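Cyclo(L-leucyl-L-phenylalanyl) synthase (PDB 3OQV) catalyses the ATP-independent formation of cyclo(L-phenylalanyl-L-leucyl) from phenylalanyl-tRNA and leucyl-tRNA, a step in the biosynthesis of the antibacterial peptide albonoursin. Local coordinates at residues V67-D72 and R117-L122; D151-V156 and A174-V179; S197-Y202 and A226-R231; G29-I34 and G191-P196; F43-T48 and R101-S106. All coordinates share one frame; numbering follows the deposited sequence.

Overall arrangement
The five contacts are spread through one Rossmann-type domain built on a parallel sheet with the order 114-118, 59-67, 29-37, 198-202, 225-229. Contacts 1 and 3 lie toward its two outer strands, their centres about 20 Å apart. Contact 4 joins central strand 29-37 to the last part of the 169-193 region and the residues after it, and touches contact 3; it closes the longest chain loop, within which contacts 1, 2 and 5 all fall. Contacts 2 and 4 share helix 169-193, their centres about 24 Å apart, and contact 2 meets contact 1 through Tyr178. Contact 5, centre to centre about 27 Å from contact 2, pairs two helices. Contacts 1 to 4 each bring a side chain within about 5 Å of the bound dithiane diol.

Contact 1 of 5, residues V67-D72 and R117-L122; sequences VDTHID and RSLSEL. With PO4 (phosphate ion), chain D.
The carboxylate of Asp68 is gripped at both oxygens by Ser120. OD1 accepts the backbone N-H of Ser120 N at 3.0 Å, with an angle of 157° at the hydrogen, while OD2 takes the hydroxyl proton of Ser120 OG at 2.7 Å; each oxygen uses its syn lone pair. This double hold fixes the rotation of the carboxylate, which reaches the start of helix 119-122 because its CG stands between the backbone N and the carbonyl carbon (chi1 59°). The amide N-H groups of that first turn would probably favour the charged form of Asp68. Ser118 is the N-cap of the same helix, its OG accepting from Glu121 N at 3.0 Å. Beside the polar grip, Thr69 CG2 rests 3.6 Å from Ser120 CB. Its OG1 touches Leu119 CD2 at 3.3 Å, the two side chains crossing at about a right angle. Deeper in, Val67 and Leu119 lie side by side, with CG1 of Val67 3.8 Å from CD2 of Leu119. Away from the helix, His70 NE2 donates to O1 of a phosphate ion at 2.6 Å, and Gln123 binds the same ion. Val67 also lines the dithiane diol pocket. The contact joins the loop after strand 59-67 to the helix that follows strand 114-118, at the C-terminal end of the parallel sheet, where Rossmann folds characteristically place their active sites.

Contact 2 of 5, residues D151-V156 and A174-V179; sequences DMVRAV and AGLNYV. With PO4 (phosphate ion), chain C.
Helices 143-158 and 169-193 pack beside the probable substrate site through Val153, Val156 and Val179, the axes of their segments 8.7 Å apart at closest approach with N-to-C directions at 113°. Gly175 has no side chain, and its CA comes within 5.1 Å of Val153 CA. Val153 CG1 occupies the place a side chain on Gly175 would take, 3.8 Å from Gly175 C, while Val153 CG2 lies 3.6 Å from Leu176 CA and also meets Val179 CG2. That Val179 methyl is 3.8 Å from Val156 CG2, the two side chains passing one another pointing opposite ways, and it also touches Met152 CG. Helix 169-193 carries the run Tyr178 to Glu182, which by similarity binds substrate in cyclodipeptide synthases, so these apolar contacts probably lie behind the substrate-binding wall. With CG anti to its backbone N (chi1 -176°), Tyr178 extends past Val156, whose CG1 lies 4.0 Å from its CD2. Tyr178 OH is 2.9 Å from O2 of a phosphate ion at the ring edge. An alanine here would probably open a gap beside Val156 CG1 and leave the phosphate without its neighbouring hydroxyl. Met152 CE lies 3.4 Å from O4 of the same ion.

Contact 3 of 5, residues S197-Y202 and A226-R231; sequences SSVLCY and AYVVVR
The ring of Tyr202, which by similarity binds substrate, lies with one face over Val229 CA, a CH-pi contact 3.8 Å from the ring centroid, while Leu200 O and Tyr227 C sit at its edge. The ring folds across the neighbouring strand because CG stands between the backbone N and carbonyl carbon (chi1 69°). Its OH meets a water, 3.1 Å away, that donates to Tyr227 O and accepts from Val229 N. An alanine at Tyr202 would probably uncover Val229 and deprive that water of one partner. Tyr227 CD1 reaches CB of Leu200, a residue essential for cyclodipeptide synthase specificity. On the opposite face of the sheet, Val199 CG1 and Val228 CG2 are tightly packed at 3.3 Å. Five backbone bonds hold the strands in parallel, from Ala226 N to Ser198 O (2.8 Å) through Val230 N to Tyr202 O. Strand 225-229 forms one border of the sheet, strand 198-202 pairs on with 29-37, helix 207-212 packs on Tyr202, and helix 45-58 covers Cys201 and Val230.

Contact 4 of 5, residues G29-I34 and G191-P196; sequences GEHALI and GVFSVP
His31, on the central strand 29-37 of the Rossmann sheet, packs against Val195 and Phe193 where the chain passes from helix 169-193 toward strand 198-202. Its CB touches Val195 CG2 at 3.7 Å, and CG meets the same methyl from slightly farther off. With CG anti to the backbone N (chi1 -178°), the imidazole extends beyond Val195 to Phe193. ND1 stays near Val195 CG2 and CD2 near Val195 CG1, before CE1 of His31 comes within 3.7 Å of Phe193 CD2 and NE2 within 3.9 Å of Phe193 CB. The His31 and Phe193 ring planes are 28° apart but slid past one another, their centroids separated by 5.0 Å, so overlap is slight. Both imidazole nitrogens are engaged elsewhere, ND1 with Ser198 OG and NE2 with Asp63 OD2, which holds the ring in its orientation while it is packed by apolar groups. Two residues along the strand, Leu33 CD1 meets the tip of Phe193 at CZ, 3.8 Å away, and Val192 CG1 sits over the centre of one Phe193 face. At the more exposed end, Glu30 is bent at chi2 and crosses Pro196; its OE1, hydrogen-bonded to Ser197 OG, comes within 3.4 Å of Pro196 CB.

Contact 5 of 5, residues F43-T48 and R101-S106; sequences FSQKNT and RRSLES
Thr48 and Ser103 form the close, buried side of this contact, where helices 45-58 and 82-107 of the Rossmann-type domain meet. Thr48 CG2 is 3.6 Å from Ser103 CB, and Thr48 CB comes within 3.4 Å of Ser103 OG. That hydroxyl also bonds to Arg99 O one turn earlier, which satisfies it among carbon neighbours that include Gln45 CG. A water also links the helices, donating to Thr48 OG1 at 2.6 Å and lying 2.9 Å from Ser103 OG. Thr48 OG1 in turn donates to Ser44 O, a carbonyl that also accepts from Thr48 N, while Ser44 OG caps the helix by accepting from Asn47 N. The outer side is looser and polar. Here Gln45 stretches out from the helix start, its CG anti to the backbone N (chi1 -173°), and crosses Arg102 at about a right angle with the amide and guanidinium planes 41° apart. Arg102 lies one turn after Arg98, which by similarity could take part in aminoacyl-tRNA binding. At this exposed edge a hydrogen bond runs from Arg102 NE to Gln45 OE1, 3.2 Å long and bent to 146° at the hydrogen, with the oxygen close to the guanidinium plane.

Contact 1 of 5, residues V67-D72 and R117-L122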
# COMPACT_ATOMS: atom_id res chain seq x y z
N VAL A 67 -5.36 -0.77 -2.49
CA VAL A 67 -4.96 -2.17 -2.65
C VAL A 67 -6.20 -3.06 -2.66
O VAL A 67 -6.83 -3.28 -1.62
CB VAL A 67 -4.02 -2.61 -1.53
CG1 VAL A 67 -3.52 -4.03 -1.80
CG2 VAL A 67 -2.85 -1.64 -1.43
N ASP A 68 -6.56 -3.54 -3.84
CA ASP A 68 -7.81 -4.26 -4.04
C ASP A 68 -7.53 -5.75 -4.28
O ASP A 68 -8.46 -6.52 -4.47
CB ASP A 68 -8.62 -3.65 -5.19
CG ASP A 68 -7.86 -3.66 -6.52
OD1 ASP A 68 -6.62 -3.56 -6.53
OD2 ASP A 68 -8.54 -3.73 -7.57
N THR A 69 -6.27 -6.15 -4.17
CA THR A 69 -5.84 -7.46 -4.65
C THR A 69 -5.60 -8.43 -3.50
O THR A 69 -5.05 -8.04 -2.46
CB THR A 69 -4.54 -7.35 -5.48
OG1 THR A 69 -3.62 -6.48 -4.80
CG2 THR A 69 -4.84 -6.77 -6.85
N HIS A 70 -5.98 -9.69 -3.69
CA HIS A 70 -5.60 -10.79 -2.80
C HIS A 70 -6.33 -10.77 -1.46
O HIS A 70 -6.04 -11.59 -0.58
CB HIS A 70 -4.08 -10.81 -2.57
CG HIS A 70 -3.29 -11.11 -3.82
ND1 HIS A 70 -3.47 -12.26 -4.55
CD2 HIS A 70 -2.38 -10.37 -4.50
CE1 HIS A 70 -2.68 -12.24 -5.61
NE2 HIS A 70 -2.00 -11.11 -5.60
N ILE A 71 -7.25 -9.83 -1.27
CA ILE A 71 -7.98 -9.71 -0.01
C ILE A 71 -8.85 -10.94 0.23
O ILE A 71 -8.96 -11.42 1.35
CB ILE A 71 -8.87 -8.45 0.04
CG1 ILE A 71 -8.02 -7.18 -0.15
CG2 ILE A 71 -9.62 -8.39 1.37
CD1 ILE A 71 -8.85 -5.96 -0.57
N ASP A 72 -9.45 -11.45 -0.84
CA ASP A 72 -10.38 -12.57 -0.72
C ASP A 72 -9.71 -13.82 -0.15
O ASP A 72 -10.30 -14.53 0.67
CB ASP A 72 -11.07 -12.87 -2.06
CG ASP A 72 -10.09 -13.18 -3.18
OD1 ASP A 72 -8.95 -12.66 -3.17
OD2 ASP A 72 -10.47 -13.95 -4.08
N ARG A 117 -5.35 5.00 -8.81
CA ARG A 117 -5.58 3.72 -9.46
C ARG A 117 -5.68 2.62 -8.42
O ARG A 117 -5.10 2.74 -7.33
CB ARG A 117 -4.46 3.42 -10.45
CG ARG A 117 -4.39 4.39 -11.64
CD ARG A 117 -3.25 4.03 -12.57
NE ARG A 117 -1.99 4.49 -12.03
CZ ARG A 117 -0.84 4.48 -12.69
NH1 ARG A 117 -0.76 3.92 -13.89
NH2 ARG A 117 0.27 4.92 -12.09
N SER A 118 -6.39 1.54 -8.74
CA SER A 118 -6.30 0.30 -7.97
C SER A 118 -4.96 -0.38 -8.21
O SER A 118 -4.35 -0.20 -9.26
CB SER A 118 -7.42 -0.65 -8.37
OG SER A 118 -7.27 -1.03 -9.73
N LEU A 119 -4.51 -1.21 -7.26
CA LEU A 119 -3.31 -2.02 -7.49
C LEU A 119 -3.52 -2.97 -8.67
O LEU A 119 -2.64 -3.14 -9.51
CB LEU A 119 -2.91 -2.80 -6.23
CG LEU A 119 -1.60 -3.61 -6.29
CD1 LEU A 119 -0.42 -2.77 -6.80
CD2 LEU A 119 -1.26 -4.17 -4.91
N SER A 120 -4.72 -3.53 -8.79
CA SER A 120 -4.99 -4.45 -9.88
C SER A 120 -4.84 -3.80 -11.26
O SER A 120 -4.27 -4.41 -12.16
CB SER A 120 -6.36 -5.15 -9.72
OG SER A 120 -7.41 -4.25 -9.98
N GLU A 121 -5.21 -2.53 -11.40
CA GLU A 121 -5.00 -1.82 -12.65
C GLU A 121 -3.51 -1.58 -12.89
O GLU A 121 -3.01 -1.71 -14.00
CB GLU A 121 -5.71 -0.47 -12.62
CG GLU A 121 -5.70 0.26 -13.94
CD GLU A 121 -6.32 1.64 -13.84
OE1 GLU A 121 -7.11 1.86 -12.89
OE2 GLU A 121 -6.00 2.51 -14.69
N LEU A 122 -2.81 -1.18 -11.83
CA LEU A 122 -1.40 -0.86 -11.90
C LEU A 122 -0.61 -2.12 -12.31
O LEU A 122 0.40 -2.04 -13.04
CB LEU A 122 -0.96 -0.38 -10.52
CG LEU A 122 0.47 0.12 -10.38
CD1 LEU A 122 0.75 1.23 -11.37
CD2 LEU A 122 0.68 0.62 -8.96
P PO4 D . -0.65 -11.43 -8.80
O1 PO4 D . -0.67 -10.34 -7.74
O2 PO4 D . 0.16 -12.59 -8.26
O3 PO4 D . -2.06 -11.88 -9.12
O4 PO4 D . -0.02 -10.90 -10.06

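Contact 2 of 5, residues D151-V156 and A174-V179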
# COMPACT_ATOMS: atom_id res chain seq x y z
N ASP A 151 8.32 -10.74 7.53
CA ASP A 151 7.92 -9.95 8.69
C ASP A 151 6.71 -9.08 8.39
O ASP A 151 5.78 -8.99 9.19
CB ASP A 151 9.09 -9.10 9.21
CG ASP A 151 10.18 -9.93 9.87
OD1 ASP A 151 9.90 -11.10 10.24
OD2 ASP A 151 11.31 -9.43 10.00
N MET A 152 6.72 -8.49 7.20
CA MET A 152 5.57 -7.73 6.73
C MET A 152 4.33 -8.60 6.58
O MET A 152 3.24 -8.17 6.95
CB MET A 152 5.88 -7.05 5.39
CG MET A 152 4.85 -5.99 5.03
SD MET A 152 5.32 -5.05 3.57
CE MET A 152 3.79 -4.18 3.26
N VAL A 153 4.50 -9.79 6.02
CA VAL A 153 3.39 -10.75 5.94
C VAL A 153 2.75 -10.98 7.32
O VAL A 153 1.53 -10.92 7.47
CB VAL A 153 3.83 -12.09 5.31
CG1 VAL A 153 2.74 -13.15 5.50
CG2 VAL A 153 4.15 -11.90 3.81
N ARG A 154 3.58 -11.20 8.33
CA ARG A 154 3.07 -11.42 9.67
C ARG A 154 2.32 -10.21 10.20
O ARG A 154 1.27 -10.36 10.83
CB ARG A 154 4.20 -11.82 10.62
CG ARG A 154 4.87 -13.12 10.19
CD ARG A 154 5.71 -13.75 11.29
NE ARG A 154 6.12 -15.09 10.87
CZ ARG A 154 5.47 -16.21 11.18
NH1 ARG A 154 4.45 -16.19 12.03
NH2 ARG A 154 5.88 -17.37 10.68
N ALA A 155 2.83 -9.01 9.92
CA ALA A 155 2.13 -7.79 10.32
C ALA A 155 0.79 -7.66 9.62
O ALA A 155 -0.20 -7.29 10.25
CB ALA A 155 3.01 -6.55 10.07
N VAL A 156 0.74 -7.97 8.33
CA VAL A 156 -0.53 -7.96 7.60
C VAL A 156 -1.51 -8.96 8.21
O VAL A 156 -2.67 -8.63 8.46
CB VAL A 156 -0.34 -8.31 6.11
CG1 VAL A 156 -1.69 -8.54 5.43
CG2 VAL A 156 0.47 -7.23 5.38
N ALA A 174 -1.78 -16.47 1.83
CA ALA A 174 -2.58 -15.30 1.48
C ALA A 174 -1.79 -14.01 1.69
O ALA A 174 -1.81 -13.11 0.84
CB ALA A 174 -3.88 -15.27 2.28
N GLY A 175 -1.13 -13.89 2.84
CA GLY A 175 -0.42 -12.67 3.18
C GLY A 175 0.78 -12.46 2.26
O GLY A 175 1.09 -11.33 1.87
N LEU A 176 1.45 -13.55 1.93
CA LEU A 176 2.59 -13.48 1.04
C LEU A 176 2.19 -12.99 -0.35
O LEU A 176 2.83 -12.08 -0.90
CB LEU A 176 3.27 -14.85 0.95
CG LEU A 176 4.56 -14.89 0.13
CD1 LEU A 176 5.56 -13.85 0.61
CD2 LEU A 176 5.18 -16.30 0.20
N ASN A 177 1.14 -13.57 -0.91
CA ASN A 177 0.60 -13.12 -2.19
C ASN A 177 0.32 -11.63 -2.17
O ASN A 177 0.60 -10.90 -3.12
CB ASN A 177 -0.69 -13.87 -2.52
CG ASN A 177 -0.44 -15.32 -2.88
OD1 ASN A 177 0.67 -15.70 -3.21
ND2 ASN A 177 -1.50 -16.12 -2.88
N TYR A 178 -0.32 -11.20 -1.08
CA TYR A 178 -0.71 -9.81 -0.87
C TYR A 178 0.54 -8.91 -0.83
O TYR A 178 0.58 -7.86 -1.47
CB TYR A 178 -1.48 -9.72 0.46
CG TYR A 178 -2.04 -8.36 0.78
CD1 TYR A 178 -3.31 -7.99 0.35
CD2 TYR A 178 -1.32 -7.47 1.55
CE1 TYR A 178 -3.82 -6.73 0.63
CE2 TYR A 178 -1.83 -6.21 1.85
CZ TYR A 178 -3.07 -5.85 1.38
OH TYR A 178 -3.58 -4.60 1.69
N VAL A 179 1.54 -9.34 -0.09
CA VAL A 179 2.71 -8.49 0.16
C VAL A 179 3.60 -8.44 -1.09
O VAL A 179 4.08 -7.36 -1.46
CB VAL A 179 3.52 -8.98 1.37
CG1 VAL A 179 4.97 -8.44 1.31
CG2 VAL A 179 2.82 -8.55 2.68
P PO4 C . -0.82 -3.05 3.75
O1 PO4 C . -1.80 -3.84 4.59
O2 PO4 C . -1.44 -2.83 2.38
O3 PO4 C . -0.50 -1.74 4.41
O4 PO4 C . 0.45 -3.87 3.60

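Contact 3 of 5, residues S197-Y202 and A226-R231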
# COMPACT_ATOMS: atom_id res chain seq x y z
N SER A 197 12.62 10.10 -8.35
CA SER A 197 12.55 9.76 -6.93
C SER A 197 11.10 9.67 -6.50
O SER A 197 10.23 10.29 -7.11
CB SER A 197 13.28 10.80 -6.07
OG SER A 197 12.57 12.03 -6.04
N SER A 198 10.84 8.89 -5.46
CA SER A 198 9.48 8.73 -4.96
C SER A 198 9.47 8.61 -3.45
O SER A 198 10.32 7.92 -2.86
CB SER A 198 8.80 7.51 -5.59
OG SER A 198 7.45 7.41 -5.17
N VAL A 199 8.56 9.32 -2.81
CA VAL A 199 8.39 9.23 -1.38
C VAL A 199 7.14 8.42 -1.07
O VAL A 199 6.04 8.81 -1.43
CB VAL A 199 8.27 10.63 -0.75
CG1 VAL A 199 7.74 10.55 0.68
CG2 VAL A 199 9.64 11.34 -0.79
N LEU A 200 7.34 7.26 -0.46
CA LEU A 200 6.24 6.48 0.07
C LEU A 200 5.77 7.05 1.42
O LEU A 200 6.53 7.04 2.41
CB LEU A 200 6.69 5.02 0.21
CG LEU A 200 5.63 3.98 0.54
CD1 LEU A 200 6.14 2.59 0.18
CD2 LEU A 200 5.27 4.04 2.03
N CYS A 201 4.53 7.56 1.47
CA CYS A 201 3.99 8.10 2.71
C CYS A 201 3.35 6.98 3.52
O CYS A 201 2.51 6.24 3.00
CB CYS A 201 2.95 9.18 2.42
SG CYS A 201 3.54 10.46 1.31
N TYR A 202 3.79 6.81 4.76
CA TYR A 202 3.25 5.73 5.59
C TYR A 202 2.87 6.25 6.98
O TYR A 202 3.46 7.21 7.48
CB TYR A 202 4.24 4.57 5.69
CG TYR A 202 5.50 4.90 6.49
CD1 TYR A 202 5.58 4.59 7.84
CD2 TYR A 202 6.60 5.49 5.87
CE1 TYR A 202 6.72 4.88 8.58
CE2 TYR A 202 7.77 5.80 6.61
CZ TYR A 202 7.81 5.47 7.96
OH TYR A 202 8.91 5.78 8.72
N ALA A 226 12.22 6.69 -1.21
CA ALA A 226 12.24 7.16 0.18
C ALA A 226 10.93 6.81 0.89
O ALA A 226 9.95 6.44 0.25
CB ALA A 226 12.46 8.65 0.22
N TYR A 227 10.95 6.88 2.22
CA TYR A 227 9.81 6.47 3.04
C TYR A 227 9.61 7.52 4.13
O TYR A 227 10.45 7.66 5.02
CB TYR A 227 10.10 5.13 3.72
CG TYR A 227 10.58 4.04 2.80
CD1 TYR A 227 9.66 3.25 2.10
CD2 TYR A 227 11.93 3.79 2.62
CE1 TYR A 227 10.09 2.23 1.27
CE2 TYR A 227 12.37 2.77 1.79
CZ TYR A 227 11.44 2.00 1.11
OH TYR A 227 11.86 0.98 0.29
N VAL A 228 8.51 8.27 4.04
CA VAL A 228 8.32 9.43 4.90
C VAL A 228 7.12 9.19 5.80
O VAL A 228 6.03 8.87 5.31
CB VAL A 228 8.12 10.71 4.08
CG1 VAL A 228 7.66 11.86 4.95
CG2 VAL A 228 9.45 11.10 3.40
N VAL A 229 7.37 9.17 7.11
CA VAL A 229 6.29 8.90 8.07
C VAL A 229 5.36 10.11 8.15
O VAL A 229 5.81 11.25 8.17
CB VAL A 229 6.81 8.51 9.47
CG1 VAL A 229 7.63 9.65 10.11
CG2 VAL A 229 5.64 8.10 10.37
N VAL A 230 4.06 9.86 8.08
CA VAL A 230 3.11 10.96 8.16
C VAL A 230 2.32 10.83 9.45
O VAL A 230 1.70 9.80 9.70
CB VAL A 230 2.18 10.96 6.92
CG1 VAL A 230 1.01 11.88 7.15
CG2 VAL A 230 2.97 11.38 5.67
N ARG A 231 2.41 11.84 10.31
CA ARG A 231 1.71 11.79 11.59
C ARG A 231 0.60 12.83 11.62
O ARG A 231 0.84 14.00 11.31
CB ARG A 231 2.70 12.00 12.75
CG ARG A 231 3.87 11.00 12.78
CD ARG A 231 4.69 11.15 14.06
NE ARG A 231 5.89 10.31 14.08
CZ ARG A 231 7.11 10.75 13.78
NH1 ARG A 231 7.28 12.00 13.37
NH2 ARG A 231 8.16 9.94 13.86
O HOH W 1 10.39 8.21 7.59

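Contact 4 of 5, residues G29-I34 and G191-P196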
# COMPACT_ATOMS: atom_id res chain seq x y z
N GLY A 29 9.21 18.68 -4.06
CA GLY A 29 9.55 17.27 -4.24
C GLY A 29 9.06 16.71 -5.56
O GLY A 29 8.17 17.30 -6.20
N GLU A 30 9.62 15.59 -6.00
CA GLU A 30 9.26 15.01 -7.30
C GLU A 30 7.93 14.26 -7.23
O GLU A 30 6.97 14.59 -7.94
CB GLU A 30 10.36 14.07 -7.81
CG GLU A 30 11.27 14.70 -8.88
CD GLU A 30 12.75 14.37 -8.68
OE1 GLU A 30 13.07 13.24 -8.25
OE2 GLU A 30 13.61 15.24 -8.98
N HIS A 31 7.91 13.17 -6.46
CA HIS A 31 6.80 12.23 -6.53
C HIS A 31 6.49 11.69 -5.14
O HIS A 31 7.41 11.30 -4.41
CB HIS A 31 7.12 11.06 -7.45
CG HIS A 31 5.99 10.08 -7.59
ND1 HIS A 31 5.94 8.90 -6.87
CD2 HIS A 31 4.88 10.11 -8.35
CE1 HIS A 31 4.83 8.25 -7.18
NE2 HIS A 31 4.16 8.97 -8.06
N ALA A 32 5.21 11.62 -4.81
CA ALA A 32 4.77 10.88 -3.63
C ALA A 32 3.84 9.75 -4.00
O ALA A 32 3.04 9.86 -4.95
CB ALA A 32 4.09 11.81 -2.63
N LEU A 33 3.93 8.67 -3.25
CA LEU A 33 2.95 7.60 -3.31
C LEU A 33 2.15 7.54 -2.00
O LEU A 33 2.72 7.46 -0.91
CB LEU A 33 3.64 6.26 -3.59
CG LEU A 33 2.78 5.04 -3.28
CD1 LEU A 33 1.71 4.89 -4.35
CD2 LEU A 33 3.64 3.79 -3.17
N ILE A 34 0.83 7.57 -2.13
CA ILE A 34 -0.08 7.31 -1.01
C ILE A 34 -0.80 6.00 -1.23
O ILE A 34 -1.66 5.89 -2.12
CB ILE A 34 -1.15 8.40 -0.91
CG1 ILE A 34 -0.50 9.76 -0.64
CG2 ILE A 34 -2.17 8.05 0.19
CD1 ILE A 34 -1.43 10.95 -0.90
N GLY A 191 10.77 3.16 -10.49
CA GLY A 191 10.58 2.36 -11.70
C GLY A 191 9.12 2.10 -12.02
O GLY A 191 8.72 2.07 -13.18
N VAL A 192 8.31 1.88 -10.99
CA VAL A 192 6.88 1.66 -11.17
C VAL A 192 6.16 2.88 -11.78
O VAL A 192 5.25 2.73 -12.61
CB VAL A 192 6.20 1.25 -9.84
CG1 VAL A 192 4.68 1.21 -9.99
CG2 VAL A 192 6.70 -0.16 -9.41
N PHE A 193 6.52 4.08 -11.31
CA PHE A 193 5.79 5.29 -11.68
C PHE A 193 6.60 6.16 -12.64
O PHE A 193 6.20 7.29 -12.94
CB PHE A 193 5.39 6.10 -10.43
CG PHE A 193 4.47 5.36 -9.51
CD1 PHE A 193 3.13 5.19 -9.86
CD2 PHE A 193 4.95 4.74 -8.37
CE1 PHE A 193 2.27 4.46 -9.04
CE2 PHE A 193 4.10 4.00 -7.55
CZ PHE A 193 2.76 3.86 -7.89
N SER A 194 7.77 5.67 -13.04
CA SER A 194 8.67 6.38 -13.96
C SER A 194 9.01 7.80 -13.50
O SER A 194 8.83 8.77 -14.25
CB SER A 194 8.09 6.43 -15.39
OG SER A 194 7.34 5.27 -15.71
N VAL A 195 9.57 7.91 -12.31
CA VAL A 195 9.99 9.19 -11.77
C VAL A 195 11.36 9.01 -11.15
O VAL A 195 11.74 7.89 -10.81
CB VAL A 195 9.01 9.69 -10.69
CG1 VAL A 195 7.71 10.17 -11.32
CG2 VAL A 195 8.76 8.59 -9.66
N PRO A 196 12.13 10.10 -11.05
CA PRO A 196 13.52 9.95 -10.61
C PRO A 196 13.58 9.61 -9.13
O PRO A 196 14.50 8.92 -8.69
CB PRO A 196 14.13 11.34 -10.86
CG PRO A 196 13.16 12.05 -11.78
CD PRO A 196 11.82 11.48 -11.46

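Contact 5 of 5, residues F43-T48 and R101-S106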
# COMPACT_ATOMS: atom_id res chain seq x y z
N PHE A 43 -7.16 5.89 7.20
CA PHE A 43 -7.74 6.52 6.02
C PHE A 43 -9.25 6.70 6.13
O PHE A 43 -10.03 6.17 5.33
CB PHE A 43 -7.34 5.78 4.73
CG PHE A 43 -5.93 6.09 4.27
CD1 PHE A 43 -5.64 7.30 3.66
CD2 PHE A 43 -4.90 5.20 4.51
CE1 PHE A 43 -4.33 7.60 3.26
CE2 PHE A 43 -3.60 5.50 4.13
CZ PHE A 43 -3.32 6.69 3.49
N SER A 44 -9.66 7.45 7.15
CA SER A 44 -10.91 8.20 7.11
C SER A 44 -10.89 9.28 6.04
O SER A 44 -9.82 9.70 5.57
CB SER A 44 -11.18 8.83 8.47
OG SER A 44 -10.19 9.81 8.78
N GLN A 45 -12.07 9.80 5.70
CA GLN A 45 -12.13 10.95 4.82
C GLN A 45 -11.32 12.12 5.36
O GLN A 45 -10.53 12.72 4.62
CB GLN A 45 -13.58 11.39 4.56
CG GLN A 45 -13.68 12.48 3.51
CD GLN A 45 -15.10 12.70 3.04
OE1 GLN A 45 -15.95 11.83 3.18
NE2 GLN A 45 -15.37 13.89 2.51
N LYS A 46 -11.52 12.45 6.63
CA LYS A 46 -10.79 13.54 7.25
C LYS A 46 -9.29 13.40 7.06
O LYS A 46 -8.61 14.34 6.65
CB LYS A 46 -11.11 13.64 8.74
CG LYS A 46 -10.66 14.94 9.38
CD LYS A 46 -10.93 16.12 8.46
CE LYS A 46 -10.83 17.45 9.22
NZ LYS A 46 -11.92 17.60 10.22
N ASN A 47 -8.76 12.22 7.37
CA ASN A 47 -7.32 11.99 7.29
C ASN A 47 -6.81 11.93 5.85
O ASN A 47 -5.69 12.35 5.56
CB ASN A 47 -6.92 10.73 8.05
CG ASN A 47 -6.86 10.96 9.56
OD1 ASN A 47 -6.79 12.10 10.02
ND2 ASN A 47 -6.89 9.88 10.32
N THR A 48 -7.64 11.39 4.96
CA THR A 48 -7.30 11.34 3.54
C THR A 48 -7.16 12.75 2.98
O THR A 48 -6.15 13.08 2.35
CB THR A 48 -8.35 10.55 2.73
OG1 THR A 48 -8.49 9.24 3.30
CG2 THR A 48 -7.91 10.41 1.28
N ARG A 101 -13.48 8.94 -3.46
CA ARG A 101 -14.13 9.94 -4.30
C ARG A 101 -14.59 11.15 -3.50
O ARG A 101 -14.35 12.29 -3.90
CB ARG A 101 -15.27 9.31 -5.13
CG ARG A 101 -14.79 8.82 -6.50
CD ARG A 101 -15.67 7.74 -7.13
NE ARG A 101 -16.86 8.32 -7.72
CZ ARG A 101 -17.46 7.88 -8.83
NH1 ARG A 101 -16.98 6.88 -9.55
NH2 ARG A 101 -18.56 8.49 -9.23
N ARG A 102 -15.13 10.92 -2.31
CA ARG A 102 -15.52 12.03 -1.45
C ARG A 102 -14.31 12.87 -1.02
O ARG A 102 -14.39 14.10 -0.92
CB ARG A 102 -16.28 11.54 -0.21
CG ARG A 102 -17.65 10.97 -0.52
CD ARG A 102 -18.53 10.93 0.73
NE ARG A 102 -18.11 9.93 1.71
CZ ARG A 102 -18.45 8.65 1.69
NH1 ARG A 102 -19.22 8.18 0.71
NH2 ARG A 102 -18.04 7.83 2.64
N SER A 103 -13.19 12.20 -0.77
CA SER A 103 -11.99 12.91 -0.33
C SER A 103 -11.45 13.81 -1.43
O SER A 103 -11.09 14.96 -1.18
CB SER A 103 -10.93 11.92 0.16
OG SER A 103 -11.36 11.31 1.36
N LEU A 104 -11.47 13.31 -2.67
CA LEU A 104 -10.97 14.06 -3.82
C LEU A 104 -11.87 15.26 -4.13
O LEU A 104 -11.40 16.31 -4.57
CB LEU A 104 -10.87 13.16 -5.05
CG LEU A 104 -9.84 12.03 -5.02
CD1 LEU A 104 -10.09 11.05 -6.14
CD2 LEU A 104 -8.42 12.58 -5.09
N GLU A 105 -13.18 15.08 -3.92
CA GLU A 105 -14.13 16.18 -4.02
C GLU A 105 -13.81 17.27 -3.00
O GLU A 105 -13.91 18.46 -3.31
CB GLU A 105 -15.56 15.68 -3.82
CG GLU A 105 -16.28 15.36 -5.12
CD GLU A 105 -17.77 15.11 -4.93
OE1 GLU A 105 -18.46 14.78 -5.92
OE2 GLU A 105 -18.25 15.23 -3.78
N SER A 106 -13.40 16.87 -1.80
CA SER A 106 -13.19 17.83 -0.72
C SER A 106 -11.93 18.66 -0.95
O SER A 106 -11.76 19.72 -0.35
CB SER A 106 -13.08 17.12 0.63
OG SER A 106 -14.32 16.57 1.01
O HOH W 2 -10.59 8.61 1.85